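Long-range contacts in esterase (Xanthomonas oryzae pv. oryzae, PDB 3H2G), which hydrolyses ester bonds, degrading rice cell walls in pathogenesis, and probably belongs to the secretory lipases of the alpha/beta hydrolase clan: residues A[107-113]-A[381-386]; A[45-49]-A[95-100]; A[80-86]-A[119-125]; A[40-44]-A[69-75]. One frame throughout, in Å; residues are numbered along the deposited sequence.

Contact 1. Residues A[107-113]-A[381-386]; sequences DPLVTRL and KESCIV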
loop_
_atom_site.group_PDB
_atom_site.type_symbol
_atom_site.label_atom_id
_atom_site.label_comp_id
_atom_site.label_asym_id
_atom_site.label_seq_id
_atom_site.Cartn_x
_atom_site.Cartn_y
_atom_site.Cartn_z
ATOM N N ASP A 107 -2.770 -4.601 15.732
ATOM C CA ASP A 107 -2.299 -4.205 14.407
ATOM C C ASP A 107 -1.025 -3.402 14.636
ATOM O O ASP A 107 -0.982 -2.539 15.515
ATOM C CB ASP A 107 -3.333 -3.323 13.703
ATOM C CG ASP A 107 -2.967 -3.041 12.255
ATOM O OD1 ASP A 107 -3.297 -3.872 11.384
ATOM O OD2 ASP A 107 -2.332 -2.000 11.990
ATOM N N PRO A 108 0.027 -3.665 13.846
ATOM C CA PRO A 108 1.278 -2.923 14.035
ATOM C C PRO A 108 1.167 -1.400 13.923
ATOM O O PRO A 108 1.987 -0.679 14.490
ATOM C CB PRO A 108 2.209 -3.539 12.988
ATOM C CG PRO A 108 1.267 -3.978 11.908
ATOM C CD PRO A 108 0.119 -4.575 12.690
ATOM N N LEU A 109 0.169 -0.900 13.201
ATOM C CA LEU A 109 0.021 0.549 13.096
ATOM C C LEU A 109 -0.279 1.107 14.480
ATOM O O LEU A 109 0.147 2.208 14.827
ATOM C CB LEU A 109 -1.105 0.925 12.131
ATOM C CG LEU A 109 -0.877 0.589 10.654
ATOM C CD1 LEU A 109 -2.014 1.177 9.836
ATOM C CD2 LEU A 109 0.465 1.145 10.186
ATOM N N VAL A 110 -1.014 0.337 15.273
ATOM C CA VAL A 110 -1.352 0.751 16.631
ATOM C C VAL A 110 -0.207 0.475 17.605
ATOM O O VAL A 110 0.253 1.371 18.310
ATOM C CB VAL A 110 -2.603 0.003 17.156
ATOM C CG1 VAL A 110 -2.789 0.274 18.648
ATOM C CG2 VAL A 110 -3.837 0.441 16.384
ATOM N N THR A 111 0.251 -0.771 17.627
ATOM C CA THR A 111 1.295 -1.199 18.552
ATOM C C THR A 111 2.711 -0.689 18.340
ATOM O O THR A 111 3.460 -0.545 19.304
ATOM C CB THR A 111 1.358 -2.744 18.624
ATOM O OG1 THR A 111 1.821 -3.272 17.373
ATOM C CG2 THR A 111 -0.018 -3.313 18.917
ATOM N N ARG A 112 3.087 -0.408 17.097
ATOM C CA ARG A 112 4.448 0.046 16.825
ATOM C C ARG A 112 4.609 1.525 16.500
ATOM O O ARG A 112 5.663 2.101 16.748
ATOM C CB ARG A 112 5.038 -0.756 15.664
ATOM C CG ARG A 112 5.000 -2.256 15.848
ATOM C CD ARG A 112 5.908 -2.705 16.977
ATOM N NE ARG A 112 5.950 -4.162 17.057
ATOM C CZ ARG A 112 6.806 -4.848 17.804
ATOM N NH1 ARG A 112 7.702 -4.211 18.548
ATOM N NH2 ARG A 112 6.775 -6.175 17.794
ATOM N N LEU A 113 3.572 2.135 15.937
ATOM C CA LEU A 113 3.659 3.535 15.538
ATOM C C LEU A 113 2.832 4.515 16.370
ATOM O O LEU A 113 3.390 5.412 17.007
ATOM C CB LEU A 113 3.290 3.650 14.055
ATOM C CG LEU A 113 4.254 2.908 13.114
ATOM C CD1 LEU A 113 3.700 2.902 11.701
ATOM C CD2 LEU A 113 5.629 3.575 13.150
ATOM N N LYS A 381 5.852 -6.878 6.839
ATOM C CA LYS A 381 4.987 -5.807 7.315
ATOM C C LYS A 381 5.397 -5.293 8.691
ATOM O O LYS A 381 5.763 -4.127 8.830
ATOM C CB LYS A 381 3.524 -6.254 7.348
ATOM C CG LYS A 381 2.570 -5.113 7.680
ATOM C CD LYS A 381 1.145 -5.614 7.838
ATOM C CE LYS A 381 0.207 -4.487 8.214
ATOM N NZ LYS A 381 -1.166 -4.994 8.491
ATOM N N GLU A 382 5.350 -6.146 9.710
ATOM C CA GLU A 382 5.729 -5.680 11.038
ATOM C C GLU A 382 7.234 -5.537 11.221
ATOM O O GLU A 382 7.689 -4.585 11.849
ATOM C CB GLU A 382 5.163 -6.585 12.136
ATOM C CG GLU A 382 5.509 -6.072 13.535
ATOM C CD GLU A 382 4.781 -6.800 14.643
ATOM O OE1 GLU A 382 4.807 -8.049 14.652
ATOM O OE2 GLU A 382 4.192 -6.120 15.514
ATOM N N SER A 383 8.010 -6.471 10.672
ATOM C CA SER A 383 9.465 -6.408 10.801
ATOM C C SER A 383 10.014 -5.097 10.248
ATOM O O SER A 383 10.849 -4.441 10.877
ATOM C CB SER A 383 10.122 -7.581 10.067
ATOM O OG SER A 383 9.829 -8.808 10.713
ATOM N N CYS A 384 9.550 -4.723 9.063
ATOM C CA CYS A 384 9.994 -3.487 8.436
ATOM C C CYS A 384 9.449 -2.246 9.127
ATOM O O CYS A 384 10.138 -1.231 9.211
ATOM C CB CYS A 384 9.599 -3.470 6.962
ATOM S SG CYS A 384 10.794 -4.286 5.862
ATOM N N ILE A 385 8.210 -2.308 9.610
ATOM C CA ILE A 385 7.651 -1.155 10.308
ATOM C C ILE A 385 8.582 -0.832 11.478
ATOM O O ILE A 385 8.933 0.326 11.706
ATOM C CB ILE A 385 6.226 -1.444 10.846
ATOM C CG1 ILE A 385 5.213 -1.358 9.700
ATOM C CG2 ILE A 385 5.862 -0.450 11.946
ATOM C CD1 ILE A 385 3.802 -1.755 10.089
ATOM N N VAL A 386 8.989 -1.868 12.206
ATOM C CA VAL A 386 9.878 -1.683 13.345
ATOM C C VAL A 386 11.232 -1.130 12.911
ATOM O O VAL A 386 11.726 -0.164 13.488
ATOM C CB VAL A 386 10.084 -3.012 14.108
ATOM C CG1 VAL A 386 11.174 -2.858 15.164
ATOM C CG2 VAL A 386 8.777 -3.431 14.765
HETATM O O HOH W 1 -1.995 -2.583 9.131
HETATM O O HOH W 2 1.725 -5.972 16.885
#

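Contact 2. Residues A[45-49]-A[95-100]; sequences RVAEF and EQAKEI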
loop_
_atom_site.group_PDB
_atom_site.type_symbol
_atom_site.label_atom_id
_atom_site.label_comp_id
_atom_site.label_asym_id
_atom_site.label_seq_id
_atom_site.Cartn_x
_atom_site.Cartn_y
_atom_site.Cartn_z
ATOM N N ARG A 45 -6.204 6.281 20.145
ATOM C CA ARG A 45 -7.612 6.444 19.807
ATOM C C ARG A 45 -7.795 6.106 18.334
ATOM O O ARG A 45 -7.000 6.529 17.491
ATOM C CB ARG A 45 -8.058 7.886 20.061
ATOM C CG ARG A 45 -9.561 8.096 19.944
ATOM C CD ARG A 45 -9.932 9.550 20.189
ATOM N NE ARG A 45 -11.368 9.717 20.385
ATOM C CZ ARG A 45 -11.987 10.892 20.404
ATOM N NH1 ARG A 45 -11.294 12.011 20.234
ATOM N NH2 ARG A 45 -13.300 10.949 20.594
ATOM N N VAL A 46 -8.837 5.337 18.030
ATOM C CA VAL A 46 -9.126 4.946 16.658
ATOM C C VAL A 46 -10.318 5.722 16.116
ATOM O O VAL A 46 -11.400 5.715 16.705
ATOM C CB VAL A 46 -9.440 3.438 16.556
ATOM C CG1 VAL A 46 -9.687 3.053 15.100
ATOM C CG2 VAL A 46 -8.292 2.632 17.136
ATOM N N ALA A 47 -10.110 6.396 14.992
ATOM C CA ALA A 47 -11.167 7.169 14.359
ATOM C C ALA A 47 -11.282 6.787 12.892
ATOM O O ALA A 47 -10.342 6.255 12.299
ATOM C CB ALA A 47 -10.880 8.664 14.490
ATOM N N GLU A 48 -12.452 7.041 12.319
ATOM C CA GLU A 48 -12.702 6.753 10.917
ATOM C C GLU A 48 -13.281 8.026 10.323
ATOM O O GLU A 48 -13.762 8.896 11.054
ATOM C CB GLU A 48 -13.697 5.598 10.770
ATOM C CG GLU A 48 -15.073 5.880 11.355
ATOM C CD GLU A 48 -15.971 4.661 11.348
ATOM O OE1 GLU A 48 -17.135 4.782 11.785
ATOM O OE2 GLU A 48 -15.518 3.582 10.911
ATOM N N PHE A 49 -13.230 8.145 9.004
ATOM C CA PHE A 49 -13.758 9.336 8.364
ATOM C C PHE A 49 -13.943 9.138 6.865
ATOM O O PHE A 49 -13.387 8.209 6.277
ATOM C CB PHE A 49 -12.824 10.528 8.642
ATOM C CG PHE A 49 -11.440 10.376 8.060
ATOM C CD1 PHE A 49 -11.152 10.848 6.781
ATOM C CD2 PHE A 49 -10.429 9.747 8.784
ATOM C CE1 PHE A 49 -9.871 10.693 6.230
ATOM C CE2 PHE A 49 -9.144 9.585 8.243
ATOM C CZ PHE A 49 -8.868 10.059 6.966
ATOM N N GLU A 95 -12.904 -1.811 5.520
ATOM C CA GLU A 95 -12.489 -0.519 6.070
ATOM C C GLU A 95 -11.397 -0.790 7.111
ATOM O O GLU A 95 -11.614 -1.545 8.060
ATOM C CB GLU A 95 -13.665 0.176 6.756
ATOM C CG GLU A 95 -14.808 0.572 5.837
ATOM C CD GLU A 95 -16.050 0.969 6.614
ATOM O OE1 GLU A 95 -15.923 1.726 7.600
ATOM O OE2 GLU A 95 -17.154 0.529 6.237
ATOM N N GLN A 96 -10.229 -0.178 6.943
ATOM C CA GLN A 96 -9.133 -0.389 7.889
ATOM C C GLN A 96 -9.505 -0.074 9.336
ATOM O O GLN A 96 -9.127 -0.800 10.255
ATOM C CB GLN A 96 -7.925 0.467 7.521
ATOM C CG GLN A 96 -7.290 0.151 6.189
ATOM C CD GLN A 96 -6.172 1.118 5.875
ATOM O OE1 GLN A 96 -5.048 0.968 6.357
ATOM N NE2 GLN A 96 -6.483 2.136 5.084
ATOM N N ALA A 97 -10.231 1.023 9.537
ATOM C CA ALA A 97 -10.624 1.443 10.878
ATOM C C ALA A 97 -11.433 0.376 11.607
ATOM O O ALA A 97 -11.162 0.064 12.767
ATOM C CB ALA A 97 -11.415 2.745 10.808
ATOM N N LYS A 98 -12.422 -0.187 10.927
ATOM C CA LYS A 98 -13.251 -1.214 11.542
ATOM C C LYS A 98 -12.485 -2.516 11.751
ATOM O O LYS A 98 -12.766 -3.263 12.690
ATOM C CB LYS A 98 -14.510 -1.445 10.704
ATOM C CG LYS A 98 -15.502 -0.292 10.825
ATOM C CD LYS A 98 -16.824 -0.584 10.140
ATOM C CE LYS A 98 -17.856 0.488 10.470
ATOM N NZ LYS A 98 -17.442 1.844 10.019
ATOM N N GLU A 99 -11.514 -2.787 10.882
ATOM C CA GLU A 99 -10.709 -3.997 11.003
ATOM C C GLU A 99 -9.854 -3.916 12.272
ATOM O O GLU A 99 -9.740 -4.890 13.016
ATOM C CB GLU A 99 -9.816 -4.162 9.772
ATOM C CG GLU A 99 -8.971 -5.430 9.754
ATOM C CD GLU A 99 -9.795 -6.698 9.920
ATOM O OE1 GLU A 99 -10.905 -6.777 9.351
ATOM O OE2 GLU A 99 -9.323 -7.622 10.614
ATOM N N ILE A 100 -9.257 -2.753 12.521
ATOM C CA ILE A 100 -8.436 -2.575 13.716
ATOM C C ILE A 100 -9.331 -2.722 14.943
ATOM O O ILE A 100 -8.946 -3.327 15.945
ATOM C CB ILE A 100 -7.755 -1.187 13.722
ATOM C CG1 ILE A 100 -6.732 -1.118 12.583
ATOM C CG2 ILE A 100 -7.083 -0.931 15.068
ATOM C CD1 ILE A 100 -6.019 0.212 12.465
HETATM O O HOH W 3 -18.997 3.225 12.554
HETATM O O HOH W 4 -13.963 2.890 8.662
#

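Contact 3. Residues A[80-86]-A[119-125]; sequences PLLGWGH and VVVGSDY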
loop_
_atom_site.group_PDB
_atom_site.type_symbol
_atom_site.label_atom_id
_atom_site.label_comp_id
_atom_site.label_asym_id
_atom_site.label_seq_id
_atom_site.Cartn_x
_atom_site.Cartn_y
_atom_site.Cartn_z
ATOM N N PRO A 80 4.224 13.840 14.893
ATOM C CA PRO A 80 4.457 13.884 13.449
ATOM C C PRO A 80 3.232 13.220 12.808
ATOM O O PRO A 80 2.536 12.442 13.465
ATOM C CB PRO A 80 5.720 13.045 13.281
ATOM C CG PRO A 80 5.570 12.011 14.363
ATOM C CD PRO A 80 5.100 12.845 15.541
ATOM N N LEU A 81 2.959 13.540 11.548
ATOM C CA LEU A 81 1.822 12.960 10.840
ATOM C C LEU A 81 2.338 11.955 9.819
ATOM O O LEU A 81 3.042 12.325 8.881
ATOM C CB LEU A 81 1.023 14.053 10.124
ATOM C CG LEU A 81 -0.179 13.577 9.299
ATOM C CD1 LEU A 81 -1.198 12.924 10.211
ATOM C CD2 LEU A 81 -0.807 14.758 8.565
ATOM N N LEU A 82 1.985 10.686 10.005
ATOM C CA LEU A 82 2.427 9.625 9.104
ATOM C C LEU A 82 1.302 9.116 8.207
ATOM O O LEU A 82 0.306 8.584 8.694
ATOM C CB LEU A 82 2.993 8.453 9.916
ATOM C CG LEU A 82 3.421 7.209 9.130
ATOM C CD1 LEU A 82 4.590 7.551 8.225
ATOM C CD2 LEU A 82 3.810 6.100 10.103
ATOM N N GLY A 83 1.468 9.295 6.897
ATOM C CA GLY A 83 0.477 8.820 5.945
ATOM C C GLY A 83 0.823 7.375 5.647
ATOM O O GLY A 83 1.988 7.056 5.396
ATOM N N TRP A 84 -0.180 6.504 5.666
ATOM C CA TRP A 84 0.037 5.079 5.450
ATOM C C TRP A 84 -0.708 4.468 4.268
ATOM O O TRP A 84 -1.877 4.775 4.025
ATOM C CB TRP A 84 -0.346 4.320 6.731
ATOM C CG TRP A 84 -0.320 2.825 6.599
ATOM C CD1 TRP A 84 -1.381 1.997 6.333
ATOM C CD2 TRP A 84 0.829 1.981 6.705
ATOM N NE1 TRP A 84 -0.957 0.691 6.269
ATOM C CE2 TRP A 84 0.395 0.653 6.492
ATOM C CE3 TRP A 84 2.188 2.218 6.959
ATOM C CZ2 TRP A 84 1.274 -0.437 6.527
ATOM C CZ3 TRP A 84 3.061 1.134 6.993
ATOM C CH2 TRP A 84 2.598 -0.177 6.778
ATOM N N GLY A 85 -0.018 3.590 3.544
ATOM C CA GLY A 85 -0.625 2.902 2.418
ATOM C C GLY A 85 -0.843 1.436 2.776
ATOM O O GLY A 85 0.110 0.727 3.100
ATOM N N HIS A 86 -2.089 0.971 2.724
ATOM C CA HIS A 86 -2.380 -0.422 3.060
ATOM C C HIS A 86 -2.105 -1.365 1.889
ATOM O O HIS A 86 -2.021 -0.934 0.740
ATOM C CB HIS A 86 -3.837 -0.572 3.542
ATOM C CG HIS A 86 -4.864 -0.503 2.453
ATOM N ND1 HIS A 86 -5.811 0.497 2.382
ATOM C CD2 HIS A 86 -5.141 -1.352 1.435
ATOM C CE1 HIS A 86 -6.628 0.258 1.371
ATOM N NE2 HIS A 86 -6.244 -0.858 0.780
ATOM N N VAL A 119 0.981 10.080 14.632
ATOM C CA VAL A 119 -0.414 10.189 14.225
ATOM C C VAL A 119 -0.411 9.439 12.897
ATOM O O VAL A 119 0.404 9.729 12.019
ATOM C CB VAL A 119 -0.840 11.657 14.001
ATOM C CG1 VAL A 119 -2.243 11.712 13.403
ATOM C CG2 VAL A 119 -0.820 12.407 15.323
ATOM N N VAL A 120 -1.296 8.459 12.754
ATOM C CA VAL A 120 -1.333 7.666 11.534
ATOM C C VAL A 120 -2.624 7.857 10.755
ATOM O O VAL A 120 -3.714 7.724 11.304
ATOM C CB VAL A 120 -1.160 6.160 11.849
ATOM C CG1 VAL A 120 -1.102 5.359 10.551
ATOM C CG2 VAL A 120 0.104 5.936 12.662
ATOM N N VAL A 121 -2.486 8.175 9.472
ATOM C CA VAL A 121 -3.637 8.376 8.603
ATOM C C VAL A 121 -3.507 7.494 7.371
ATOM O O VAL A 121 -2.474 7.502 6.704
ATOM C CB VAL A 121 -3.746 9.835 8.120
ATOM C CG1 VAL A 121 -5.005 9.998 7.270
ATOM C CG2 VAL A 121 -3.775 10.781 9.306
ATOM N N GLY A 122 -4.558 6.740 7.070
ATOM C CA GLY A 122 -4.524 5.879 5.903
ATOM C C GLY A 122 -5.835 5.928 5.144
ATOM O O GLY A 122 -6.906 5.951 5.745
ATOM N N SER A 123 -5.754 5.980 3.820
ATOM C CA SER A 123 -6.952 5.994 2.992
ATOM C C SER A 123 -7.283 4.553 2.656
ATOM O O SER A 123 -6.381 3.732 2.526
ATOM C CB SER A 123 -6.699 6.755 1.689
ATOM O OG SER A 123 -7.774 6.568 0.780
ATOM N N ASP A 124 -8.568 4.234 2.527
ATOM C CA ASP A 124 -8.942 2.880 2.152
ATOM C C ASP A 124 -8.774 2.738 0.640
ATOM O O ASP A 124 -8.852 1.637 0.101
ATOM C CB ASP A 124 -10.385 2.573 2.564
ATOM C CG ASP A 124 -10.520 2.334 4.056
ATOM O OD1 ASP A 124 -9.683 1.589 4.610
ATOM O OD2 ASP A 124 -11.457 2.880 4.675
ATOM N N TYR A 125 -8.523 3.869 -0.024
ATOM C CA TYR A 125 -8.326 3.943 -1.478
ATOM C C TYR A 125 -9.647 4.062 -2.232
ATOM O O TYR A 125 -10.705 3.729 -1.705
ATOM C CB TYR A 125 -7.600 2.703 -2.020
ATOM C CG TYR A 125 -6.197 2.452 -1.510
ATOM C CD1 TYR A 125 -5.607 1.198 -1.668
ATOM C CD2 TYR A 125 -5.451 3.459 -0.893
ATOM C CE1 TYR A 125 -4.316 0.945 -1.229
ATOM C CE2 TYR A 125 -4.144 3.215 -0.448
ATOM C CZ TYR A 125 -3.588 1.953 -0.623
ATOM O OH TYR A 125 -2.303 1.690 -0.199
HETATM O O HOH W 5 -3.958 3.071 3.559
HETATM O O HOH W 6 -3.380 6.006 2.077
#

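Contact 4. Residues A[40-44]-A[69-75]; sequences AKCNV and IPGGERC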
loop_
_atom_site.group_PDB
_atom_site.type_symbol
_atom_site.label_atom_id
_atom_site.label_comp_id
_atom_site.label_asym_id
_atom_site.label_seq_id
_atom_site.Cartn_x
_atom_site.Cartn_y
_atom_site.Cartn_z
ATOM N N ALA A 40 4.802 0.440 25.129
ATOM C CA ALA A 40 4.082 1.543 24.507
ATOM C C ALA A 40 4.250 2.782 25.368
ATOM O O ALA A 40 4.466 2.683 26.576
ATOM C CB ALA A 40 2.598 1.197 24.378
ATOM N N LYS A 41 4.169 3.954 24.750
ATOM C CA LYS A 41 4.288 5.185 25.516
ATOM C C LYS A 41 2.997 5.985 25.435
ATOM O O LYS A 41 2.790 6.912 26.214
ATOM C CB LYS A 41 5.450 6.044 25.009
ATOM C CG LYS A 41 5.247 6.636 23.629
ATOM C CD LYS A 41 5.981 7.969 23.488
ATOM C CE LYS A 41 7.462 7.838 23.800
ATOM N NZ LYS A 41 8.164 9.149 23.686
ATOM N N CYS A 42 2.120 5.601 24.510
ATOM C CA CYS A 42 0.863 6.318 24.295
ATOM C C CYS A 42 -0.392 5.456 24.276
ATOM O O CYS A 42 -0.346 4.274 23.922
ATOM C CB CYS A 42 0.916 7.049 22.947
ATOM S SG CYS A 42 2.408 8.049 22.675
ATOM N N ASN A 43 -1.515 6.063 24.656
ATOM C CA ASN A 43 -2.804 5.386 24.569
ATOM C C ASN A 43 -3.099 5.683 23.095
ATOM O O ASN A 43 -2.533 6.626 22.537
ATOM C CB ASN A 43 -3.880 6.069 25.431
ATOM C CG ASN A 43 -3.560 6.055 26.916
ATOM O OD1 ASN A 43 -3.160 5.034 27.475
ATOM N ND2 ASN A 43 -3.762 7.197 27.570
ATOM N N VAL A 44 -3.965 4.903 22.459
ATOM C CA VAL A 44 -4.268 5.147 21.051
ATOM C C VAL A 44 -5.764 5.198 20.778
ATOM O O VAL A 44 -6.498 4.279 21.131
ATOM C CB VAL A 44 -3.645 4.058 20.145
ATOM C CG1 VAL A 44 -4.000 4.325 18.687
ATOM C CG2 VAL A 44 -2.134 4.032 20.325
ATOM N N ILE A 69 -4.852 8.325 16.710
ATOM C CA ILE A 69 -4.355 9.468 17.471
ATOM C C ILE A 69 -3.738 9.056 18.799
ATOM O O ILE A 69 -4.388 8.402 19.617
ATOM C CB ILE A 69 -5.501 10.467 17.762
ATOM C CG1 ILE A 69 -6.213 10.838 16.460
ATOM C CG2 ILE A 69 -4.949 11.714 18.446
ATOM C CD1 ILE A 69 -7.407 11.761 16.654
ATOM N N PRO A 70 -2.470 9.435 19.032
ATOM C CA PRO A 70 -1.791 9.093 20.284
ATOM C C PRO A 70 -2.144 10.106 21.369
ATOM O O PRO A 70 -2.576 11.221 21.072
ATOM C CB PRO A 70 -0.318 9.161 19.900
ATOM C CG PRO A 70 -0.304 10.323 18.955
ATOM C CD PRO A 70 -1.530 10.069 18.087
ATOM N N GLY A 71 -1.957 9.708 22.621
ATOM C CA GLY A 71 -2.239 10.591 23.739
ATOM C C GLY A 71 -1.800 9.918 25.023
ATOM O O GLY A 71 -1.562 8.710 25.033
ATOM N N GLY A 72 -1.675 10.683 26.104
ATOM C CA GLY A 72 -1.270 10.086 27.366
ATOM C C GLY A 72 -0.311 10.942 28.170
ATOM O O GLY A 72 0.357 11.816 27.623
ATOM N N GLU A 73 -0.238 10.676 29.471
ATOM C CA GLU A 73 0.633 11.427 30.373
ATOM C C GLU A 73 2.111 11.379 29.990
ATOM O O GLU A 73 2.854 12.323 30.250
ATOM C CB GLU A 73 0.463 10.919 31.807
ATOM C CG GLU A 73 0.551 9.411 31.945
ATOM C CD GLU A 73 0.477 8.950 33.387
ATOM O OE1 GLU A 73 -0.405 9.440 34.126
ATOM O OE2 GLU A 73 1.297 8.094 33.780
ATOM N N ARG A 74 2.537 10.279 29.380
ATOM C CA ARG A 74 3.930 10.130 28.969
ATOM C C ARG A 74 4.005 10.340 27.466
ATOM O O ARG A 74 5.009 10.016 26.832
ATOM C CB ARG A 74 4.426 8.719 29.289
ATOM C CG ARG A 74 4.138 8.255 30.703
ATOM C CD ARG A 74 4.581 6.814 30.895
ATOM N NE ARG A 74 4.245 6.311 32.224
ATOM C CZ ARG A 74 4.561 5.097 32.664
ATOM N NH1 ARG A 74 5.224 4.257 31.881
ATOM N NH2 ARG A 74 4.213 4.723 33.887
ATOM N N CYS A 75 2.944 10.906 26.906
ATOM C CA CYS A 75 2.859 11.089 25.467
ATOM C C CYS A 75 2.331 12.445 25.002
ATOM O O CYS A 75 1.434 12.508 24.165
ATOM C CB CYS A 75 1.968 9.983 24.917
ATOM S SG CYS A 75 1.777 9.924 23.117
HETATM O O HOH W 7 1.199 7.888 28.138
#

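Contact 1. Residues A[107-113]-A[381-386]
The firmest link is the salt bridge between Arg112 and Glu382: Arg112 NE donates to Glu382 OE2 at 3.1 Å, nearly straight, and Arg112 NH2 reaches the same OE2 at 3.4 Å in a weak bond. Arg112 has a second acidic partner, as NH1 pairs with Glu38. Water 2 joins Glu382 OE2 (2.8 Å) to Thr111 OG1 (2.7 Å). At the start of helix 108-114, Asp107 is the N-cap; its OD2 accepts from Leu109 N at 3.0 Å, while OD1 makes a long salt bridge to Lys381 NZ (3.8 Å), with water 1 bound to both. Segments 108-113 and 381-386 run at 30° to each other, their axes 10.2 Å apart at closest approach, and pack on one side of the central sheet of an alpha/beta hydrolase fold. Between the charged pairs lies Ile385: its CD1 meets Pro108 CB at 3.8 Å, its CG2 approaches Leu113 CG (3.9 Å) and Arg112 CB (3.8 Å), and deeper in it touches Trp84 of strand 79-85. Val386 CG2 lies over a face of the Arg112 guanidinium and meets Arg112 CD at 3.7 Å. Beyond them, Cys384 turns from this interface to its disulfide with Cys331.

Contact 2. Residues A[45-49]-A[95-100]
A three-residue salt-bridge network, Glu48-Lys98-Glu95, fastens helix 96-102 to the sheet strand 43-54. Lys98 NZ lies between two carboxylates, donating to Glu48 OE2 at 2.7 Å and to Glu95 OE1 at 2.9 Å, so the lysine offsets the repulsion of two acids whose OE2 (Glu48) and OE1 (Glu95) are 3.8 Å apart. Water 4 sits close to both of these oxygens, and water 3 donates to Glu48 OE1 at 2.5 Å; that same OE1 also accepts from Asn11 of the edge strand 7-16. Glu95 is the N-cap residue, so the network gathers at the first turn of the helix. Under the charges the packing is close and apolar: Glu48 CB meets Ala97 CB at 3.7 Å, and the small alanine lets the backbones approach to 5.7 Å between the CA atoms of Glu48 and Ala97. One turn on, Ile100 CG2 faces Val46 CG2 at 4.3 Å. Val46 and Glu48 alternate with Ala47, whose CA-to-CB bond points away. Strand 45-49 and helix 96-100 run roughly antiparallel (150°), axes 8.1 Å apart at closest approach, the layered helix-on-sheet packing of an alpha/beta fold.

Contact 3. Residues A[80-86]-A[119-125]
Four regular backbone hydrogen bonds join strands 79-85 and 119-123: Val119 N donates to Pro80 O (3.1 Å), Leu82 N to Val119 O (2.7 Å), Val121 N to Leu82 O (2.9 Å) and Trp84 N to Val121 O (2.7 Å). Beyond Trp84 the strands part and water takes over. Water 6 donates to Trp84 O (2.8 Å) and accepts from Ser123 N (2.9 Å); water 5 donates to Trp84 O and Ser123 O, both at 2.7 Å, and accepts from His86 N at 2.9 Å. This is a parallel pair in the core of the alpha/beta-hydrolase sheet. The other backbone groups of Leu81 and Gly83, and one of Gly85, bond to strand 169-175, which leads to a probable GxSxG nucleophile elbow. Leu81 CD1 packs on Val119 CG1 (3.6 Å) and Val121 CG2 (3.5 Å) on one face; Leu82, Trp84 and Val120 point to the other. At the C-terminal end Tyr125 OH donates to His86 O (2.8 Å) and is also hydrogen-bonded to Thr181 OG1, while the His86 and Tyr125 rings form an offset stack, centroids 3.9 Å apart. His86 ND1 reaches Ser123 O weakly at 3.3 Å. Ser123 OG accepts from Tyr125 N (2.9 Å), an ST turn, and hydrogen-bonds Tyr51 OH; Asp124 OD2 is satisfied by Ser64 and OD1 by Gln96 N, whereas buried Asp124 O has no hydrogen-bond donor, though His86 CE1 lies 2.9 Å from it.

Contact 4. Residues A[40-44]-A[69-75]
Ahead of the strand, Lys41 meets the turn of the other segment through its carbonyl: Lys41 O accepts from water 7 at 2.7 Å, which in turn accepts from Arg74 N at 3.0 Å, and Lys41 O comes within 3.4 Å of Cys75 CB. Cys42 follows with the covalent tie, its SG bonded to Cys75 SG at 2.0 Å with a chi3 of 84°, close to the relaxed value near 90°; its CB also rests on Pro70 CB at 3.9 Å. After Gly71 the chain folds back in a type I beta turn from Gly72 to Cys75, which brings Cys75 to Cys42 and is closed by Cys75 N to Gly72 O at 2.8 Å. Gly72 has backbone angles at which a CB would collide with the preceding carbonyl. At Asn43 the sheet begins: Asn43 N donates to Gly71 O at 2.7 Å, and Gly71 N returns a weak bond to Asn43 O at 3.1 Å, making an antiparallel hydrogen-bonded pair. The Asn43 side chain turns to helix 18-26, where OD1 accepts from Arg18 N. Val44 then pairs with Pro70 in a non-hydrogen-bonded position, CA atoms 4.7 Å apart, as suits a proline without an NH, and Val44 CA lies 3.6 Å from Ile69 O. Here the open end of the antiparallel hairpin 43-54/60-71 is closed off by a disulfide.

Overall arrangement
Following the chain from the N terminus, contact 4 comes first, closing the hairpin of strands 43-54 and 60-71 at its open end. Contact 2 crosses it, starting on the same first strand and ending on helix 96-102; Arg45 N and Ile69 O, 2.8 Å apart, join the two. Contact 3 begins after contact 4 has closed and crosses contact 2, pairing neighbouring strands of the same sheet around helices 96-102 and 108-114. Contact 1 opens within that excursion and closes 268 residues later on the C-terminal helix 376-396, so it crosses contact 3. Leu109 and Leu113 pack on Trp84 and Leu82, Ile385 on Trp84, and Val110 on Ile100 and Val44, binding hairpin, sheet core and C-terminal helix together.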